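Local coordinates for protein Pyrsv_gp04 (Pyrobaculum spherical virus, PDB 2VXZ) that is of unknown function but probably binds DNA as a transcriptional regulator of an archaeal virus, at residues Gln74-Asp77 against Gly78-Glu82; Asn132-Leu135 against Lys136-Gly140; Leu34-Ser37 against His38-Lys42; Arg14-Leu17 against Ala18-Asp22. All coordinates share one frame; numbering follows the deposited sequence.

Interaction 1. Residues Gln74-Asp77 against Gly78-Glu82; sequences QLVD and GMIRE
The carbonyls of Gln-74, Leu-75, Val-76 and Asp-77 accept from the amides of Gly-78, Met-79, Ile-80 and Arg-81 in turn, the i to i+4 bonding of an alpha-helix, with N to O distances of 2.8 Å for Met-79 to Leu-75 and Ile-80 to Val-76. Branched Val-76 and Ile-80 lie side by side, Val-76 CG1 reaching Ile-80 CD1 at 3.6 Å. Val-76 turns its other methyl, CG2, toward Met-79, a selenomethionine. That flexible chain bends at its third torsion (chi3 -67°), which folds CE back to 3.8 Å from Val-76 CA and 4.0 Å from Leu-75 CD2. On the solvent side Arg-81 doubles back: its guanidinium lays one face over Asp-77 O and Gly-78 CA, where the lack of a side chain lets the flat group settle close, with NH1 3.4 Å from Asp-77 CB. Water 1 at its edge links Arg-81 NH2 (3.0 Å) to Gln-74 O (2.6 Å). The Asp-77 carboxylate stands off, so any attraction to the guanidinium would be long-range. Within helix 69-89, Val-76 and Ile-80 face Met-137 and Ile-138 of helix 125-139, while Met-79 meets Phe-130 and Leu-134 there and Phe-113 and Phe-114 of helix 108-115.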
ATOM      1  N   GLN A  74      -1.315   6.034 -10.342  1.00 25.63           N
ATOM      2  CA  GLN A  74      -1.262   4.730 -11.009  1.00 26.29           C
ATOM      3  C   GLN A  74      -1.411   3.587 -10.008  1.00 25.86           C
ATOM      4  O   GLN A  74      -2.119   2.621 -10.283  1.00 25.93           O
ATOM      5  CB  GLN A  74       0.044   4.574 -11.792  1.00 26.56           C
ATOM      6  CG  GLN A  74       0.082   5.434 -13.018  1.00 28.51           C
ATOM      7  CD  GLN A  74       1.433   5.452 -13.713  1.00 28.39           C
ATOM      8  OE1 GLN A  74       2.473   5.148 -13.114  1.00 33.22           O
ATOM      9  NE2 GLN A  74       1.425   5.831 -14.992  0.70 30.63           N
ATOM     10  N   LEU A  75      -0.739   3.692  -8.860  1.00 24.97           N
ATOM     11  CA  LEU A  75      -0.848   2.677  -7.808  1.00 24.90           C
ATOM     12  C   LEU A  75      -2.286   2.558  -7.302  1.00 24.39           C
ATOM     13  O   LEU A  75      -2.836   1.457  -7.201  1.00 23.75           O
ATOM     14  CB  LEU A  75       0.080   3.007  -6.638  1.00 24.88           C
ATOM     15  CG  LEU A  75       0.144   1.965  -5.523  1.00 25.51           C
ATOM     16  CD1 LEU A  75       1.196   0.916  -5.826  1.00 27.95           C
ATOM     17  CD2 LEU A  75       0.408   2.635  -4.191  1.00 25.03           C
ATOM     18  N   VAL A  76      -2.895   3.692  -6.996  1.00 24.08           N
ATOM     19  CA  VAL A  76      -4.290   3.721  -6.524  1.00 24.36           C
ATOM     20  C   VAL A  76      -5.243   3.086  -7.546  1.00 24.10           C
ATOM     21  O   VAL A  76      -6.075   2.246  -7.193  1.00 24.10           O
ATOM     22  CB  VAL A  76      -4.737   5.159  -6.211  1.00 24.77           C
ATOM     23  CG1 VAL A  76      -6.228   5.204  -5.959  1.00 25.15           C
ATOM     24  CG2 VAL A  76      -3.961   5.686  -5.008  1.00 25.72           C
ATOM     25  N   ASP A  77      -5.091   3.464  -8.809  1.00 23.85           N
ATOM     26  CA  ASP A  77      -5.897   2.888  -9.889  1.00 24.21           C
ATOM     27  C   ASP A  77      -5.737   1.366  -9.908  1.00 23.92           C
ATOM     28  O   ASP A  77      -6.722   0.637 -10.017  1.00 24.44           O
ATOM     29  CB  ASP A  77      -5.521   3.485 -11.246  1.00 24.41           C
ATOM     30  CG  ASP A  77      -5.980   4.938 -11.416  0.70 26.66           C
ATOM     31  OD1 ASP A  77      -6.927   5.380 -10.726  0.70 31.09           O
ATOM     32  OD2 ASP A  77      -5.391   5.639 -12.263  0.70 29.01           O
ATOM     33  N   GLY A  78      -4.504   0.891  -9.754  1.00 23.34           N
ATOM     34  CA  GLY A  78      -4.224  -0.540  -9.716  1.00 23.54           C
ATOM     35  C   GLY A  78      -4.835  -1.239  -8.521  1.00 23.31           C
ATOM     36  O   GLY A  78      -5.433  -2.305  -8.659  1.00 23.27           O
HETATM   37  N   MSE A  79      -4.691  -0.642  -7.337  1.00 23.28           N
HETATM   38  CA  MSE A  79      -5.259  -1.231  -6.120  1.00 24.40           C
HETATM   39  C   MSE A  79      -6.771  -1.291  -6.226  1.00 23.60           C
HETATM   40  O   MSE A  79      -7.398  -2.278  -5.824  1.00 22.74           O
HETATM   41  CB  MSE A  79      -4.845  -0.431  -4.887  1.00 24.37           C
HETATM   42  CG  MSE A  79      -3.376  -0.530  -4.595  1.00 25.37           C
HETATM   43 SE   MSE A  79      -2.974   0.211  -2.850  1.00 32.08          SE
HETATM   44  CE  MSE A  79      -3.371   2.065  -3.191  1.00 26.91           C
ATOM     45  N   ILE A  80      -7.357  -0.239  -6.775  1.00 23.54           N
ATOM     46  CA  ILE A  80      -8.813  -0.183  -6.936  1.00 24.24           C
ATOM     47  C   ILE A  80      -9.315  -1.246  -7.905  1.00 23.98           C
ATOM     48  O   ILE A  80     -10.275  -1.946  -7.605  1.00 23.78           O
ATOM     49  CB  ILE A  80      -9.283   1.222  -7.346  1.00 24.03           C
ATOM     50  CG1 ILE A  80      -9.018   2.207  -6.200  1.00 24.74           C
ATOM     51  CG2 ILE A  80     -10.770   1.220  -7.639  1.00 23.80           C
ATOM     52  CD1 ILE A  80      -9.371   3.631  -6.523  1.00 24.77           C
ATOM     53  N   ARG A  81      -8.647  -1.398  -9.043  1.00 24.25           N
ATOM     54  CA  ARG A  81      -9.024  -2.424 -10.018  1.00 25.13           C
ATOM     55  C   ARG A  81      -8.953  -3.826  -9.425  1.00 24.66           C
ATOM     56  O   ARG A  81      -9.820  -4.659  -9.704  1.00 24.24           O
ATOM     57  CB  ARG A  81      -8.158  -2.340 -11.276  1.00 25.30           C
ATOM     58  CG  ARG A  81      -8.417  -1.101 -12.123  1.00 27.55           C
ATOM     59  CD  ARG A  81      -7.782  -1.215 -13.494  1.00 28.94           C
ATOM     60  NE  ARG A  81      -6.336  -1.408 -13.412  1.00 32.16           N
ATOM     61  CZ  ARG A  81      -5.418  -0.439 -13.387  1.00 32.77           C
ATOM     62  NH1 ARG A  81      -5.756   0.847 -13.446  0.50 33.50           N
ATOM     63  NH2 ARG A  81      -4.139  -0.772 -13.300  1.00 33.49           N
ATOM     64  N   GLU A  82      -7.925  -4.085  -8.614  1.00 24.41           N
ATOM     65  CA  GLU A  82      -7.771  -5.387  -7.979  1.00 24.54           C
ATOM     66  C   GLU A  82      -8.881  -5.642  -6.977  1.00 23.88           C
ATOM     67  O   GLU A  82      -9.462  -6.709  -6.993  1.00 23.17           O
ATOM     68  CB  GLU A  82      -6.410  -5.543  -7.301  1.00 24.76           C
ATOM     69  CG  GLU A  82      -5.262  -5.684  -8.275  1.00 27.45           C
ATOM     70  CD  GLU A  82      -5.271  -7.008  -9.009  1.00 31.03           C
ATOM     71  OE1 GLU A  82      -5.113  -8.049  -8.354  1.00 33.97           O
ATOM     72  OE2 GLU A  82      -5.462  -7.015 -10.237  1.00 35.78           O
TER
HETATM   73  O   HOH W   1      -2.771   1.861 -12.719  1.00 38.86           O

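Interaction 2. Residues Asn132-Leu135 against Lys136-Gly140; sequences NHLL and KMIYG
His-133 and Met-137, a selenomethionine, cross at a slant one turn apart: SE stands 3.8 Å from His-133 CD2 and 4.5 Å from the ring centroid, 56° off the ring normal. His-133 puts CG opposite its backbone N (chi1 -173°), which sends the ring along the helix toward Met-137. The CD2 methyl of Leu-135 lies in the plane of the Tyr-139 ring, at the edge, 3.8 Å from Tyr-139 CE2, while Ile-138 CG2 sits over the centre of one face; a flat ring can take one aliphatic group over a face and another at its rim. Leu-134 meets Ile-138 branch point against methyl, CG to CD1 at 4.1 Å. On the polar flank water 2 accepts from both Asn-132 ND2 and Lys-136 NZ (2.8 Å), while Asn-132 OD1 is taken by Tyr-151 and Thr-149. Leu-135 O accepts from Tyr-139 N at 2.9 Å and only weakly from Ile-138 N, and Gly-140, whose positive phi (78°) glycine adopts easily, breaks the helical path. This last turn of helix 125-139 lies with Leu-134 and Tyr-139 against helix 69-89, Leu-135 against Pro-97 and Leu-100 of helix 97-106, and Lys-136 beside strand 151-152.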
ATOM      1  N   ASN A 132      -8.529  -1.024   5.125  1.00 21.84           N
ATOM      2  CA  ASN A 132      -9.687  -0.224   5.517  1.00 21.88           C
ATOM      3  C   ASN A 132      -9.660   1.128   4.813  1.00 21.78           C
ATOM      4  O   ASN A 132     -10.673   1.601   4.323  1.00 21.95           O
ATOM      5  CB  ASN A 132      -9.706   0.004   7.028  1.00 22.04           C
ATOM      6  CG  ASN A 132     -10.973   0.671   7.495  1.00 22.56           C
ATOM      7  OD1 ASN A 132     -12.058   0.150   7.284  1.00 21.97           O
ATOM      8  ND2 ASN A 132     -10.842   1.837   8.157  1.00 25.31           N
ATOM      9  N   HIS A 133      -8.481   1.745   4.765  1.00 21.78           N
ATOM     10  CA  HIS A 133      -8.336   3.034   4.102  1.00 21.86           C
ATOM     11  C   HIS A 133      -8.676   2.922   2.613  1.00 21.64           C
ATOM     12  O   HIS A 133      -9.364   3.785   2.053  1.00 22.51           O
ATOM     13  CB  HIS A 133      -6.916   3.562   4.290  1.00 22.18           C
ATOM     14  CG  HIS A 133      -6.740   4.955   3.787  1.00 22.91           C
ATOM     15  ND1 HIS A 133      -7.142   6.062   4.506  1.00 26.05           N
ATOM     16  CD2 HIS A 133      -6.234   5.419   2.625  1.00 23.93           C
ATOM     17  CE1 HIS A 133      -6.871   7.147   3.808  1.00 25.25           C
ATOM     18  NE2 HIS A 133      -6.328   6.786   2.660  1.00 24.45           N
ATOM     19  N   LEU A 134      -8.211   1.843   1.990  1.00 21.19           N
ATOM     20  CA  LEU A 134      -8.480   1.567   0.580  1.00 21.33           C
ATOM     21  C   LEU A 134      -9.977   1.376   0.358  1.00 21.25           C
ATOM     22  O   LEU A 134     -10.559   1.916  -0.600  1.00 21.10           O
ATOM     23  CB  LEU A 134      -7.701   0.318   0.134  1.00 21.43           C
ATOM     24  CG  LEU A 134      -7.792  -0.123  -1.337  1.00 21.66           C
ATOM     25  CD1 LEU A 134      -7.440   1.011  -2.310  1.00 21.11           C
ATOM     26  CD2 LEU A 134      -6.914  -1.354  -1.604  1.00 21.02           C
ATOM     27  N   LEU A 135     -10.610   0.593   1.223  1.00 21.32           N
ATOM     28  CA  LEU A 135     -12.045   0.340   1.068  1.00 21.47           C
ATOM     29  C   LEU A 135     -12.839   1.636   1.211  1.00 22.08           C
ATOM     30  O   LEU A 135     -13.807   1.878   0.484  1.00 21.45           O
ATOM     31  CB  LEU A 135     -12.547  -0.712   2.060  1.00 21.40           C
ATOM     32  CG  LEU A 135     -12.151  -2.154   1.792  1.00 21.10           C
ATOM     33  CD1 LEU A 135     -12.538  -3.056   2.947  1.00 21.23           C
ATOM     34  CD2 LEU A 135     -12.765  -2.683   0.502  1.00 20.56           C
ATOM     35  N   LYS A 136     -12.433   2.482   2.135  1.00 22.75           N
ATOM     36  CA  LYS A 136     -13.141   3.741   2.347  1.00 24.61           C
ATOM     37  C   LYS A 136     -13.000   4.665   1.135  1.00 24.12           C
ATOM     38  O   LYS A 136     -13.917   5.439   0.804  1.00 23.66           O
ATOM     39  CB  LYS A 136     -12.604   4.394   3.618  1.00 24.23           C
ATOM     40  CG  LYS A 136     -13.561   5.275   4.350  1.00 27.56           C
ATOM     41  CD  LYS A 136     -12.964   5.650   5.695  1.00 27.38           C
ATOM     42  CE  LYS A 136     -13.944   5.406   6.818  1.00 30.02           C
ATOM     43  NZ  LYS A 136     -13.414   5.896   8.126  0.50 30.06           N
HETATM   44  N   MSE A 137     -11.850   4.598   0.465  1.00 24.76           N
HETATM   45  CA  MSE A 137     -11.622   5.391  -0.752  1.00 25.77           C
HETATM   46  C   MSE A 137     -12.530   4.962  -1.898  1.00 24.43           C
HETATM   47  O   MSE A 137     -12.931   5.788  -2.716  1.00 24.11           O
HETATM   48  CB  MSE A 137     -10.178   5.284  -1.217  1.00 25.77           C
HETATM   49  CG  MSE A 137      -9.223   5.987  -0.314  1.00 27.53           C
HETATM   50 SE   MSE A 137      -7.399   5.704  -0.932  1.00 38.25          SE
HETATM   51  CE  MSE A 137      -7.718   5.726  -2.802  1.00 21.30           C
ATOM     52  N   ILE A 138     -12.850   3.665  -1.946  1.00 23.02           N
ATOM     53  CA  ILE A 138     -13.640   3.094  -3.021  1.00 23.13           C
ATOM     54  C   ILE A 138     -15.154   3.217  -2.776  1.00 22.80           C
ATOM     55  O   ILE A 138     -15.913   3.553  -3.698  1.00 21.89           O
ATOM     56  CB  ILE A 138     -13.290   1.610  -3.247  1.00 22.79           C
ATOM     57  CG1 ILE A 138     -11.803   1.440  -3.581  1.00 23.08           C
ATOM     58  CG2 ILE A 138     -14.159   1.028  -4.353  1.00 21.97           C
ATOM     59  CD1 ILE A 138     -11.316   0.004  -3.523  1.00 23.70           C
ATOM     60  N   TYR A 139     -15.577   2.937  -1.542  1.00 22.94           N
ATOM     61  CA  TYR A 139     -16.989   2.730  -1.196  1.00 22.68           C
ATOM     62  C   TYR A 139     -17.541   3.797  -0.245  1.00 22.98           C
ATOM     63  O   TYR A 139     -18.734   3.779   0.091  1.00 23.64           O
ATOM     64  CB  TYR A 139     -17.180   1.318  -0.581  1.00 22.72           C
ATOM     65  CG  TYR A 139     -16.768   0.197  -1.526  1.00 21.77           C
ATOM     66  CD1 TYR A 139     -17.496  -0.062  -2.677  1.00 21.05           C
ATOM     67  CD2 TYR A 139     -15.639  -0.576  -1.280  1.00 22.25           C
ATOM     68  CE1 TYR A 139     -17.119  -1.067  -3.550  1.00 22.39           C
ATOM     69  CE2 TYR A 139     -15.250  -1.577  -2.161  1.00 22.03           C
ATOM     70  CZ  TYR A 139     -15.990  -1.814  -3.294  1.00 22.45           C
ATOM     71  OH  TYR A 139     -15.612  -2.787  -4.202  1.00 23.60           O
ATOM     72  N   GLY A 140     -16.699   4.725   0.197  1.00 22.05           N
ATOM     73  CA  GLY A 140     -17.128   5.751   1.144  1.00 22.49           C
ATOM     74  C   GLY A 140     -17.203   5.221   2.563  1.00 22.01           C
ATOM     75  O   GLY A 140     -16.720   4.127   2.850  1.00 22.22           O
TER
HETATM   76  O   HOH W   2     -13.396   3.416   9.389  1.00 34.31           O

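Interaction 3. Residues Leu34-Ser37 against His38-Lys42; sequences LGLS and HGRAK
Ser-37 and Arg-40 carry the polar part of this turn. Ser-37 is the N-cap of helix 38-50: its hydroxyl accepts from Arg-40 N, OG to N 3.3 Å, and so satisfies one of the first-turn amides that have no carbonyl a turn earlier to bond to. The first torsion of the serine (chi1 51°) tucks OG between backbone N and carbonyl carbon, directed at the start of the helix, and a short hydroxyl is well suited to this. The same oxygen also accepts from Arg-40 NH1 at 3.3 Å, the nitrogen's partner lying 21° out of the guanidinium plane, so one arginine grips OG from both its backbone and its side-chain end. The backbone then takes over, with Ala-41 N bonding to Ser-37 O at 3.1 Å and a nearly straight 169° at the hydrogen.

The apolar contacts flank the cap. Leu-36, just before the N-cap, packs CD1 on Ala-41 CB at 4.1 Å, the placing of a hydrophobic staple, and its CD2 touches the aliphatic root of Arg-40 at CB, also 4.1 Å away. Alanine is small enough to let the helix run close to its neighbour.

Upstream, Gly-35 closes helix 27-34 with a Schellman motif, its positive phi being easy for a residue without a side chain. Helices 27-34 and 38-50 are thus joined by a tight turn, consistent with a helix-turn-helix whose second member would read DNA. Ala-41 rests on Thr-27 and Gln-31 of the first helix, His-38 ND1 bonds to Gln-31, and Leu-36 lies against Arg-12 of helix 7-20.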
ATOM      1  N   LEU A  34      15.623  -4.164   1.418  1.00 21.61           N
ATOM      2  CA  LEU A  34      17.004  -3.698   1.393  1.00 22.09           C
ATOM      3  C   LEU A  34      17.796  -4.007   2.660  1.00 22.49           C
ATOM      4  O   LEU A  34      18.974  -3.673   2.739  1.00 23.23           O
ATOM      5  CB  LEU A  34      17.027  -2.196   1.100  1.00 21.58           C
ATOM      6  CG  LEU A  34      16.378  -1.768  -0.216  1.00 21.05           C
ATOM      7  CD1 LEU A  34      16.595  -0.288  -0.477  1.00 19.48           C
ATOM      8  CD2 LEU A  34      16.919  -2.585  -1.369  1.00 19.32           C
ATOM      9  N   GLY A  35      17.169  -4.640   3.642  1.00 23.07           N
ATOM     10  CA  GLY A  35      17.860  -5.000   4.891  1.00 24.02           C
ATOM     11  C   GLY A  35      18.296  -3.797   5.707  1.00 24.51           C
ATOM     12  O   GLY A  35      19.355  -3.827   6.350  1.00 24.52           O
ATOM     13  N   LEU A  36      17.467  -2.758   5.696  1.00 24.76           N
ATOM     14  CA  LEU A  36      17.735  -1.518   6.432  1.00 25.31           C
ATOM     15  C   LEU A  36      17.050  -1.517   7.780  1.00 26.30           C
ATOM     16  O   LEU A  36      15.992  -2.109   7.929  1.00 27.74           O
ATOM     17  CB  LEU A  36      17.227  -0.315   5.645  1.00 25.55           C
ATOM     18  CG  LEU A  36      18.031   0.062   4.400  1.00 25.09           C
ATOM     19  CD1 LEU A  36      17.258   1.029   3.501  1.00 25.55           C
ATOM     20  CD2 LEU A  36      19.396   0.635   4.787  1.00 26.94           C
ATOM     21  N   SER A  37      17.643  -0.843   8.764  1.00 26.93           N
ATOM     22  CA  SER A  37      16.907  -0.492   9.985  1.00 27.25           C
ATOM     23  C   SER A  37      15.775   0.508   9.681  1.00 27.87           C
ATOM     24  O   SER A  37      15.787   1.205   8.673  1.00 27.49           O
ATOM     25  CB  SER A  37      17.831   0.147  11.004  1.00 27.00           C
ATOM     26  OG  SER A  37      18.567   1.196  10.403  1.00 26.56           O
ATOM     27  N   HIS A  38      14.807   0.599  10.579  1.00 28.35           N
ATOM     28  CA  HIS A  38      13.750   1.593  10.422  0.70 27.87           C
ATOM     29  C   HIS A  38      14.335   3.003  10.265  1.00 27.50           C
ATOM     30  O   HIS A  38      13.926   3.751   9.364  1.00 27.70           O
ATOM     31  CB  HIS A  38      12.805   1.555  11.613  1.00 29.31           C
ATOM     32  CG  HIS A  38      11.577   2.389  11.436  1.00 30.46           C
ATOM     33  ND1 HIS A  38      10.875   2.434  10.252  1.00 32.86           N
ATOM     34  CD2 HIS A  38      10.909   3.186  12.301  1.00 32.36           C
ATOM     35  CE1 HIS A  38       9.834   3.236  10.389  1.00 33.30           C
ATOM     36  NE2 HIS A  38       9.831   3.703  11.625  1.00 32.98           N
ATOM     37  N   GLY A  39      15.280   3.345  11.147  1.00 26.54           N
ATOM     38  CA  GLY A  39      15.888   4.668  11.180  1.00 25.18           C
ATOM     39  C   GLY A  39      16.607   5.035   9.899  1.00 24.36           C
ATOM     40  O   GLY A  39      16.407   6.121   9.375  1.00 23.76           O
ATOM     41  N   ARG A  40      17.463   4.137   9.406  1.00 23.57           N
ATOM     42  CA  ARG A  40      18.199   4.390   8.163  1.00 22.99           C
ATOM     43  C   ARG A  40      17.231   4.571   6.990  1.00 21.97           C
ATOM     44  O   ARG A  40      17.391   5.497   6.191  1.00 20.99           O
ATOM     45  CB  ARG A  40      19.205   3.273   7.871  1.00 23.11           C
ATOM     46  CG  ARG A  40      20.399   3.273   8.808  1.00 23.80           C
ATOM     47  CD  ARG A  40      21.473   2.300   8.341  1.00 25.86           C
ATOM     48  NE  ARG A  40      22.656   2.350   9.203  1.00 27.68           N
ATOM     49  CZ  ARG A  40      22.790   1.698  10.362  1.00 30.60           C
ATOM     50  NH1 ARG A  40      21.812   0.948  10.858  1.00 32.64           N
ATOM     51  NH2 ARG A  40      23.920   1.803  11.050  1.00 32.98           N
ATOM     52  N   ALA A  41      16.221   3.708   6.883  1.00 21.39           N
ATOM     53  CA  ALA A  41      15.276   3.826   5.768  1.00 21.50           C
ATOM     54  C   ALA A  41      14.566   5.176   5.806  1.00 21.28           C
ATOM     55  O   ALA A  41      14.450   5.866   4.788  1.00 20.69           O
ATOM     56  CB  ALA A  41      14.257   2.668   5.765  1.00 21.54           C
ATOM     57  N   LYS A  42      14.090   5.564   6.980  1.00 21.20           N
ATOM     58  CA  LYS A  42      13.417   6.846   7.104  1.00 21.47           C
ATOM     59  C   LYS A  42      14.354   8.016   6.800  1.00 20.37           C
ATOM     60  O   LYS A  42      13.942   8.988   6.181  1.00 20.34           O
ATOM     61  CB  LYS A  42      12.784   6.983   8.492  1.00 21.30           C
ATOM     62  CG  LYS A  42      11.550   6.090   8.651  1.00 22.95           C
ATOM     63  CD  LYS A  42      10.653   6.551   9.767  1.00 25.15           C
ATOM     64  CE  LYS A  42       9.978   7.884   9.434  1.00 28.23           C
ATOM     65  NZ  LYS A  42       8.940   7.726   8.376  1.00 32.04           N
TER

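Interaction 4. Residues Arg14-Leu17 against Ala18-Asp22; sequences RDIL and ALLAD
Leu-19 N donates to Asp-15 O at 2.9 Å with 161° at the hydrogen, the shortest of three sound bonds that carry helix 7-20 through this stretch; Ala-18 N to Arg-14 O and Leu-20 N to Ile-16 O follow at 3.0 Å each. The side chains divide by where they stand on the helix. Arg-14 and Ala-18 lie on its exposed side, and the Ala-18 methyl stays close in, CB 3.5 Å from Arg-14 O, a small residue that suits a solvent-facing position. Ile-16 and Leu-20 form the buried pair: side by side and pointing the same way, they bring Ile-16 CG2 to 4.0 Å from Leu-20 CD1. Leu-20 reaches this position because its CG lies opposite the carbonyl carbon (chi1 -63°), which also presses CG to 3.4 Å from Ile-16 O.

In the probable winged helix-turn-helix unit, helix 7-20 is the first of three helices that precede the hairpin of strands 55-59 and 62-66, and the apolar branches here face the other two. Ile-16 reaches Ile-30 of helix 27-34 as well as Leu-44 and Leu-48 of helix 38-50, Leu-17 lies on Leu-48 too, and Leu-20 packs on Val-54 and Leu-67.

Ala-21 N bonds to Ala-18 O at 3.1 Å, three residues back. One lysine, Lys-25, serves two acceptors here: its NZ makes a salt bridge with Asp-22 OD1 and a hydrogen bond with Leu-19 O. Gln-71 NE2 holds the neighbouring Leu-20 O.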
ATOM      1  N   ARG A  14      20.499   5.096  -4.241  1.00 24.49           N
ATOM      2  CA  ARG A  14      20.393   4.509  -5.582  1.00 25.32           C
ATOM      3  C   ARG A  14      19.468   3.283  -5.559  1.00 24.75           C
ATOM      4  O   ARG A  14      18.578   3.128  -6.407  1.00 24.58           O
ATOM      5  CB  ARG A  14      21.821   4.127  -6.013  1.00 25.37           C
ATOM      6  CG  ARG A  14      22.051   3.678  -7.414  1.00 27.77           C
ATOM      7  CD  ARG A  14      23.571   3.545  -7.650  1.00 30.09           C
ATOM      8  NE  ARG A  14      24.209   4.798  -8.079  1.00 34.32           N
ATOM      9  CZ  ARG A  14      25.522   5.037  -8.045  0.70 35.13           C
ATOM     10  NH1 ARG A  14      26.373   4.134  -7.562  1.00 36.83           N
ATOM     11  NH2 ARG A  14      25.993   6.199  -8.486  1.00 35.84           N
ATOM     12  N   ASP A  15      19.673   2.429  -4.568  1.00 24.40           N
ATOM     13  CA  ASP A  15      18.865   1.232  -4.406  1.00 24.08           C
ATOM     14  C   ASP A  15      17.393   1.519  -4.124  1.00 23.54           C
ATOM     15  O   ASP A  15      16.532   0.839  -4.669  1.00 22.87           O
ATOM     16  CB  ASP A  15      19.433   0.333  -3.312  1.00 24.97           C
ATOM     17  CG  ASP A  15      20.776  -0.293  -3.701  1.00 26.20           C
ATOM     18  OD1 ASP A  15      21.213  -0.193  -4.867  1.00 31.28           O
ATOM     19  OD2 ASP A  15      21.400  -0.870  -2.811  1.00 29.19           O
ATOM     20  N   ILE A  16      17.104   2.535  -3.314  1.00 21.90           N
ATOM     21  CA  ILE A  16      15.711   2.870  -2.995  1.00 21.96           C
ATOM     22  C   ILE A  16      15.017   3.361  -4.269  1.00 21.69           C
ATOM     23  O   ILE A  16      13.912   2.933  -4.589  1.00 21.40           O
ATOM     24  CB  ILE A  16      15.618   3.930  -1.877  1.00 21.29           C
ATOM     25  CG1 ILE A  16      16.087   3.344  -0.541  1.00 22.19           C
ATOM     26  CG2 ILE A  16      14.172   4.436  -1.716  1.00 21.74           C
ATOM     27  CD1 ILE A  16      16.281   4.402   0.563  1.00 21.75           C
ATOM     28  N   LEU A  17      15.676   4.249  -5.004  1.00 21.95           N
ATOM     29  CA  LEU A  17      15.104   4.764  -6.255  1.00 22.50           C
ATOM     30  C   LEU A  17      14.854   3.640  -7.271  1.00 22.91           C
ATOM     31  O   LEU A  17      13.827   3.621  -7.957  1.00 22.80           O
ATOM     32  CB  LEU A  17      16.001   5.851  -6.843  1.00 22.23           C
ATOM     33  CG  LEU A  17      16.040   7.158  -6.034  1.00 22.85           C
ATOM     34  CD1 LEU A  17      17.026   8.150  -6.665  1.00 22.54           C
ATOM     35  CD2 LEU A  17      14.655   7.798  -5.892  1.00 22.02           C
ATOM     36  N   ALA A  18      15.780   2.688  -7.336  1.00 23.84           N
ATOM     37  CA  ALA A  18      15.613   1.527  -8.224  1.00 24.08           C
ATOM     38  C   ALA A  18      14.411   0.679  -7.821  1.00 24.76           C
ATOM     39  O   ALA A  18      13.619   0.262  -8.670  1.00 24.91           O
ATOM     40  CB  ALA A  18      16.851   0.691  -8.214  1.00 24.59           C
ATOM     41  N   LEU A  19      14.286   0.417  -6.524  1.00 24.96           N
ATOM     42  CA  LEU A  19      13.171  -0.359  -5.987  1.00 25.39           C
ATOM     43  C   LEU A  19      11.833   0.309  -6.328  1.00 25.71           C
ATOM     44  O   LEU A  19      10.870  -0.366  -6.667  1.00 26.04           O
ATOM     45  CB  LEU A  19      13.334  -0.516  -4.471  1.00 25.44           C
ATOM     46  CG  LEU A  19      12.554  -1.555  -3.679  1.00 26.46           C
ATOM     47  CD1 LEU A  19      12.731  -2.943  -4.269  1.00 28.45           C
ATOM     48  CD2 LEU A  19      12.974  -1.535  -2.192  1.00 26.62           C
ATOM     49  N   LEU A  20      11.787   1.637  -6.244  1.00 25.34           N
ATOM     50  CA  LEU A  20      10.573   2.392  -6.573  1.00 25.48           C
ATOM     51  C   LEU A  20      10.250   2.537  -8.063  1.00 25.95           C
ATOM     52  O   LEU A  20       9.141   2.952  -8.405  1.00 24.84           O
ATOM     53  CB  LEU A  20      10.635   3.790  -5.955  1.00 25.30           C
ATOM     54  CG  LEU A  20      10.678   3.818  -4.430  1.00 24.23           C
ATOM     55  CD1 LEU A  20      10.916   5.235  -3.961  1.00 24.95           C
ATOM     56  CD2 LEU A  20       9.397   3.225  -3.825  1.00 24.08           C
ATOM     57  N   ALA A  21      11.193   2.227  -8.950  1.00 26.63           N
ATOM     58  CA  ALA A  21      10.960   2.372 -10.391  1.00 27.65           C
ATOM     59  C   ALA A  21       9.744   1.586 -10.859  1.00 28.44           C
ATOM     60  O   ALA A  21       9.043   2.011 -11.767  1.00 29.81           O
ATOM     61  CB  ALA A  21      12.196   1.947 -11.187  1.00 27.52           C
ATOM     62  N   ASP A  22       9.495   0.448 -10.221  1.00 29.37           N
ATOM     63  CA  ASP A  22       8.391  -0.431 -10.576  1.00 29.85           C
ATOM     64  C   ASP A  22       7.072  -0.072  -9.875  1.00 29.67           C
ATOM     65  O   ASP A  22       6.005  -0.544 -10.281  1.00 30.77           O
ATOM     66  CB  ASP A  22       8.766  -1.888 -10.264  1.00 31.57           C
ATOM     67  CG  ASP A  22       9.787  -2.004  -9.143  1.00 35.07           C
ATOM     68  OD1 ASP A  22       9.433  -2.510  -8.054  1.00 41.72           O
ATOM     69  OD2 ASP A  22      10.952  -1.574  -9.351  1.00 40.48           O
TER

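The four contacts fall into two pairs. Interactions 1 and 2 lie on helices 69-89 and 125-139 and pack on each other, with Ile-80 CG1 3.9 Å from Ile-138 CG1. Interactions 3 and 4 belong to the probable winged helix-turn-helix, and they meet through Leu-34, whose CD1 is 3.7 Å from Ile-16 CG1. Between the pairs, interaction 1 comes nearest to interaction 4, at about 7 Å between nearest atoms, whereas interactions 2 and 3 have centres about 29 Å apart on opposite sides of the chain's centre. The Cys-24 to Cys-66 disulfide lies near this join, since Leu-75 touches Cys-24. Interaction 3 caps the start of the probable recognition helix, 38-50.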